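PDB 2CU2: putative mannose-1-phosphate guanylyl transferase from Thermus thermophilus, which probably transfers a guanylyl group from GTP to mannose 1-phosphate to make GDP-mannose. Local coordinates for residues Y148-L153 with L176-K181; V184-V189 with S232-V237. All blocks are in the same frame, centred on the assembly; numbering follows the deposited sequence.

Both contacts lie in the nucleotidyl transferase region, on its mixed beta sheet, with their centres about 13 Å apart. Interaction 1 sets the last turn of helix 172-180 against strand 150-157; after a short connection the chain enters strand 184-192, from which interaction 2 reaches helix 233-238, so the two follow in series. Probable hydrogen bonds from Ile151 N to Val184 O (2.7 Å) and from Asn186 N to Gly149 O (2.9 Å) join them directly. Interaction 1 is a partly buried aromatic contact about 19 Å from the chain centre, interaction 2 a small polar surface contact about 10 Å from it; strand 184-192, antiparallel neighbour of 150-157, links the two across the sheet.

Interaction 1: Y148-L153 with L176-K181; sequences YGYIRL and LEYIRK
Tyr150, early in strand 150-157, faces Tyr178, in the last turn of helix 172-180, with their CA atoms 7.7 Å apart. The backbones stay separated, and a water spans the space between Leu153 and Lys181: it accepts from Leu153 N at 3.2 Å and donates to Lys181 O, just past the helix end. The side chains meet mainly through the two tyrosines. Both leave the backbone toward the other segment, and CG anti to the carbonyl carbon (chi1 -69° for Tyr150, -78° for Tyr178) leaves each ring beside its own backbone N. One rim atom of the helix residue does the touching: Tyr178 CD2 sits over one face of the Tyr150 ring, 3.5 Å from Tyr150 CG, displaced toward the rim. The ring planes are inclined at 59° with centroids 5.1 Å apart, an arrangement neither stacked nor edge-to-face. Ile179 adds a looser apolar touch, its CG1 lying 4.4 Å from Tyr150 CE2. Along the helix, Glu177 receives Arg180 NH1 on OE1 at 2.8 Å, from the anti side and out of the carboxylate plane, and Lys181 NZ more weakly on OE2, a salt-bridge network at and just past the end of the helix. The hydroxyl of buried Tyr150 is hydrogen-bonded to Glu145 O and Trp185 NE1, and its ring also meets that of Trp185 edge-to-face. Pro170 and Val167 touch both Tyr150 and Tyr178, while Tyr183 packs its ring near that of Tyr178. The direct contact is therefore apolar and aromatic, with a single water as the polar link; because Glu145 O and Trp185 NE1, both outside this helix, hold the hydroxyl, the ring is probably steadied at its far end, and it offers Tyr178 and Ile179 a defined surface to pack on.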
# COMPACT_ATOMS: atom_id res chain seq x y z
N TYR A 148 8.56 27.14 -7.11
CA TYR A 148 8.61 27.68 -8.46
C TYR A 148 9.39 28.97 -8.53
O TYR A 148 9.65 29.63 -7.51
CB TYR A 148 7.20 27.98 -8.99
CG TYR A 148 6.30 26.79 -9.17
CD1 TYR A 148 6.79 25.49 -9.09
CD2 TYR A 148 4.95 26.97 -9.48
CE1 TYR A 148 5.95 24.39 -9.30
CE2 TYR A 148 4.11 25.88 -9.70
CZ TYR A 148 4.62 24.60 -9.61
OH TYR A 148 3.80 23.52 -9.84
N GLY A 149 9.78 29.33 -9.74
CA GLY A 149 10.46 30.58 -9.96
C GLY A 149 9.34 31.51 -10.41
O GLY A 149 8.32 31.04 -10.94
N TYR A 150 9.50 32.80 -10.19
CA TYR A 150 8.49 33.78 -10.59
C TYR A 150 9.12 34.80 -11.53
O TYR A 150 10.34 34.90 -11.62
CB TYR A 150 7.92 34.50 -9.37
CG TYR A 150 7.06 33.63 -8.47
CD1 TYR A 150 7.61 32.54 -7.78
CD2 TYR A 150 5.70 33.90 -8.29
CE1 TYR A 150 6.83 31.75 -6.96
CE2 TYR A 150 4.91 33.12 -7.46
CZ TYR A 150 5.48 32.04 -6.81
OH TYR A 150 4.71 31.24 -6.02
N ILE A 151 8.27 35.55 -12.23
CA ILE A 151 8.73 36.58 -13.16
C ILE A 151 8.01 37.90 -12.90
O ILE A 151 6.79 37.92 -12.71
CB ILE A 151 8.46 36.19 -14.62
CG1 ILE A 151 9.09 34.83 -14.94
CG2 ILE A 151 9.02 37.26 -15.54
CD1 ILE A 151 8.76 34.32 -16.34
N ARG A 152 8.76 39.00 -12.90
CA ARG A 152 8.18 40.33 -12.70
C ARG A 152 7.70 40.82 -14.05
O ARG A 152 8.44 40.76 -15.03
CB ARG A 152 9.23 41.34 -12.21
CG ARG A 152 9.96 40.99 -10.94
CD ARG A 152 10.67 42.25 -10.41
NE ARG A 152 11.58 41.97 -9.31
CZ ARG A 152 12.81 41.47 -9.45
NH1 ARG A 152 13.27 41.19 -10.67
NH2 ARG A 152 13.56 41.24 -8.39
N LEU A 153 6.47 41.32 -14.11
CA LEU A 153 5.94 41.80 -15.37
C LEU A 153 5.92 43.32 -15.46
O LEU A 153 5.55 44.01 -14.51
CB LEU A 153 4.52 41.29 -15.58
CG LEU A 153 4.28 39.79 -15.67
CD1 LEU A 153 2.80 39.56 -15.98
CD2 LEU A 153 5.16 39.17 -16.75
N LEU A 176 3.63 34.93 -1.29
CA LEU A 176 2.40 35.71 -1.17
C LEU A 176 2.60 37.15 -1.66
O LEU A 176 1.75 37.73 -2.32
CB LEU A 176 2.00 35.77 0.32
CG LEU A 176 1.30 34.51 0.85
CD1 LEU A 176 1.09 34.59 2.36
CD2 LEU A 176 -0.08 34.25 0.28
N GLU A 177 3.75 37.73 -1.26
CA GLU A 177 4.04 39.11 -1.68
C GLU A 177 4.22 39.21 -3.20
O GLU A 177 3.82 40.18 -3.84
CB GLU A 177 5.32 39.60 -0.98
CG GLU A 177 5.07 40.32 0.35
CD GLU A 177 4.32 41.62 0.11
OE1 GLU A 177 3.36 41.88 0.83
OE2 GLU A 177 4.74 42.40 -0.74
N TYR A 178 4.91 38.19 -3.77
CA TYR A 178 5.09 38.16 -5.22
C TYR A 178 3.73 38.24 -5.93
O TYR A 178 3.53 38.94 -6.91
CB TYR A 178 5.75 36.82 -5.62
CG TYR A 178 7.22 36.74 -5.36
CD1 TYR A 178 7.95 37.83 -4.88
CD2 TYR A 178 7.88 35.54 -5.61
CE1 TYR A 178 9.32 37.71 -4.65
CE2 TYR A 178 9.25 35.41 -5.39
CZ TYR A 178 9.97 36.49 -4.92
OH TYR A 178 11.33 36.38 -4.70
N ILE A 179 2.79 37.43 -5.40
CA ILE A 179 1.46 37.39 -5.99
C ILE A 179 0.73 38.73 -5.89
O ILE A 179 0.13 39.22 -6.84
CB ILE A 179 0.66 36.25 -5.33
CG1 ILE A 179 1.34 34.92 -5.63
CG2 ILE A 179 -0.76 36.20 -5.90
CD1 ILE A 179 0.60 33.71 -5.06
N ARG A 180 0.78 39.33 -4.68
CA ARG A 180 0.14 40.63 -4.51
C ARG A 180 0.66 41.66 -5.53
O ARG A 180 -0.06 42.50 -6.04
CB ARG A 180 0.41 41.15 -3.09
CG ARG A 180 -0.24 40.29 -2.00
CD ARG A 180 0.13 40.78 -0.59
NE ARG A 180 -0.42 39.89 0.43
CZ ARG A 180 0.42 39.39 1.37
NH1 ARG A 180 1.69 39.73 1.38
NH2 ARG A 180 -0.06 38.54 2.28
N LYS A 181 1.99 41.59 -5.79
CA LYS A 181 2.61 42.56 -6.68
C LYS A 181 2.42 42.24 -8.17
O LYS A 181 2.94 42.92 -9.04
CB LYS A 181 4.11 42.59 -6.39
CG LYS A 181 4.46 43.39 -5.14
CD LYS A 181 5.91 43.17 -4.70
CE LYS A 181 6.30 44.05 -3.52
NZ LYS A 181 7.25 43.32 -2.67
O HOH W 1 4.56 42.08 -11.72

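Interaction 2: V184-V189 with S232-V237; sequences VWNGGV and SIDYGV
Asn186 and Asp234 reach toward each other from opposite directions and carry the contact between the strand and the helix. The one polar link is a weak hydrogen bond from Asn186 ND2 to Asp234 OD2, 3.0 Å long and bent to 122° at the hydrogen, with the amide and carboxylate planes 54° apart. Local hydrogen bonds shape each side. Asn186 OD1 accepts from Gly188 N at 2.8 Å, in the carbonyl plane, forming an Asx turn; this holds the amide in place while its other end, ND2, extends to the aspartate. Gly188 takes up the positive phi of the corner that follows. On the helix, Ser232 is the N-cap, its OG accepting from Tyr235 N at 3.0 Å. The position is consistent with the sugar-nucleotide side of a GT-A nucleotidyltransferase. Among its neighbours, Asn186 touches Ile151 of strand 150-157, and Val189 beyond the corner packs on helix 115-128. Ile233 and Val237 rest on helix 194-204, while Thr84, in helix 83-98, accepts from Ile233 N through OG1.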
# COMPACT_ATOMS: atom_id res chain seq x y z
N VAL A 184 4.20 36.50 -11.82
CA VAL A 184 3.64 35.26 -12.37
C VAL A 184 4.66 34.11 -12.33
O VAL A 184 5.85 34.32 -12.17
CB VAL A 184 3.21 35.53 -13.81
CG1 VAL A 184 2.13 36.61 -13.84
CG2 VAL A 184 4.39 35.98 -14.65
N TRP A 185 4.13 32.87 -12.42
CA TRP A 185 4.99 31.69 -12.39
C TRP A 185 5.80 31.57 -13.69
O TRP A 185 5.30 31.79 -14.79
CB TRP A 185 4.12 30.43 -12.22
CG TRP A 185 3.62 30.26 -10.83
CD1 TRP A 185 4.22 30.70 -9.63
CD2 TRP A 185 2.45 29.49 -10.44
NE1 TRP A 185 3.53 30.29 -8.52
CE2 TRP A 185 2.38 29.50 -9.03
CE3 TRP A 185 1.47 28.79 -11.17
CZ2 TRP A 185 1.34 28.85 -8.39
CZ3 TRP A 185 0.43 28.13 -10.53
CH2 TRP A 185 0.37 28.16 -9.13
N ASN A 186 7.09 31.22 -13.53
CA ASN A 186 7.92 30.89 -14.69
C ASN A 186 7.53 29.51 -15.23
O ASN A 186 7.64 28.50 -14.55
CB ASN A 186 9.38 30.87 -14.22
CG ASN A 186 10.32 30.67 -15.39
OD1 ASN A 186 10.05 29.93 -16.33
ND2 ASN A 186 11.49 31.32 -15.27
N GLY A 187 7.03 29.49 -16.48
CA GLY A 187 6.48 28.25 -17.02
C GLY A 187 7.57 27.31 -17.57
O GLY A 187 7.30 26.19 -17.98
N GLY A 188 8.82 27.80 -17.63
CA GLY A 188 9.84 26.85 -18.05
C GLY A 188 9.97 26.76 -19.57
O GLY A 188 10.70 25.94 -20.12
N VAL A 189 9.19 27.60 -20.27
CA VAL A 189 9.25 27.59 -21.73
C VAL A 189 9.85 28.88 -22.29
O VAL A 189 9.64 29.97 -21.79
CB VAL A 189 7.83 27.40 -22.27
CG1 VAL A 189 7.85 27.42 -23.80
CG2 VAL A 189 7.27 26.08 -21.79
N SER A 232 21.36 25.95 -14.49
CA SER A 232 20.11 26.08 -15.21
C SER A 232 20.16 27.26 -16.17
O SER A 232 20.96 28.18 -16.03
CB SER A 232 18.97 26.26 -14.21
OG SER A 232 18.84 27.64 -13.88
N ILE A 233 19.31 27.21 -17.21
CA ILE A 233 19.28 28.32 -18.14
C ILE A 233 18.64 29.55 -17.50
O ILE A 233 18.89 30.69 -17.87
CB ILE A 233 18.50 27.89 -19.37
CG1 ILE A 233 18.60 28.97 -20.46
CG2 ILE A 233 17.02 27.72 -19.01
CD1 ILE A 233 20.04 29.17 -20.94
N ASP A 234 17.75 29.29 -16.52
CA ASP A 234 17.08 30.38 -15.83
C ASP A 234 18.07 31.24 -15.05
O ASP A 234 18.03 32.47 -15.07
CB ASP A 234 16.05 29.77 -14.87
CG ASP A 234 14.99 29.02 -15.66
OD1 ASP A 234 15.27 27.90 -16.09
OD2 ASP A 234 13.90 29.55 -15.83
N TYR A 235 18.95 30.56 -14.30
CA TYR A 235 19.91 31.28 -13.47
C TYR A 235 21.12 31.77 -14.28
O TYR A 235 21.66 32.84 -14.07
CB TYR A 235 20.39 30.33 -12.37
CG TYR A 235 21.41 31.01 -11.52
CD1 TYR A 235 21.05 32.12 -10.75
CD2 TYR A 235 22.70 30.48 -11.41
CE1 TYR A 235 21.97 32.68 -9.88
CE2 TYR A 235 23.62 31.06 -10.55
CZ TYR A 235 23.26 32.16 -9.79
OH TYR A 235 24.16 32.72 -8.91
N GLY A 236 21.55 30.92 -15.23
CA GLY A 236 22.76 31.23 -15.98
C GLY A 236 22.53 32.35 -17.01
O GLY A 236 23.43 33.10 -17.36
N VAL A 237 21.29 32.42 -17.53
CA VAL A 237 21.03 33.37 -18.61
C VAL A 237 19.82 34.26 -18.33
O VAL A 237 19.89 35.48 -18.35
CB VAL A 237 20.80 32.57 -19.89
CG1 VAL A 237 20.24 33.49 -20.98
CG2 VAL A 237 22.10 31.96 -20.37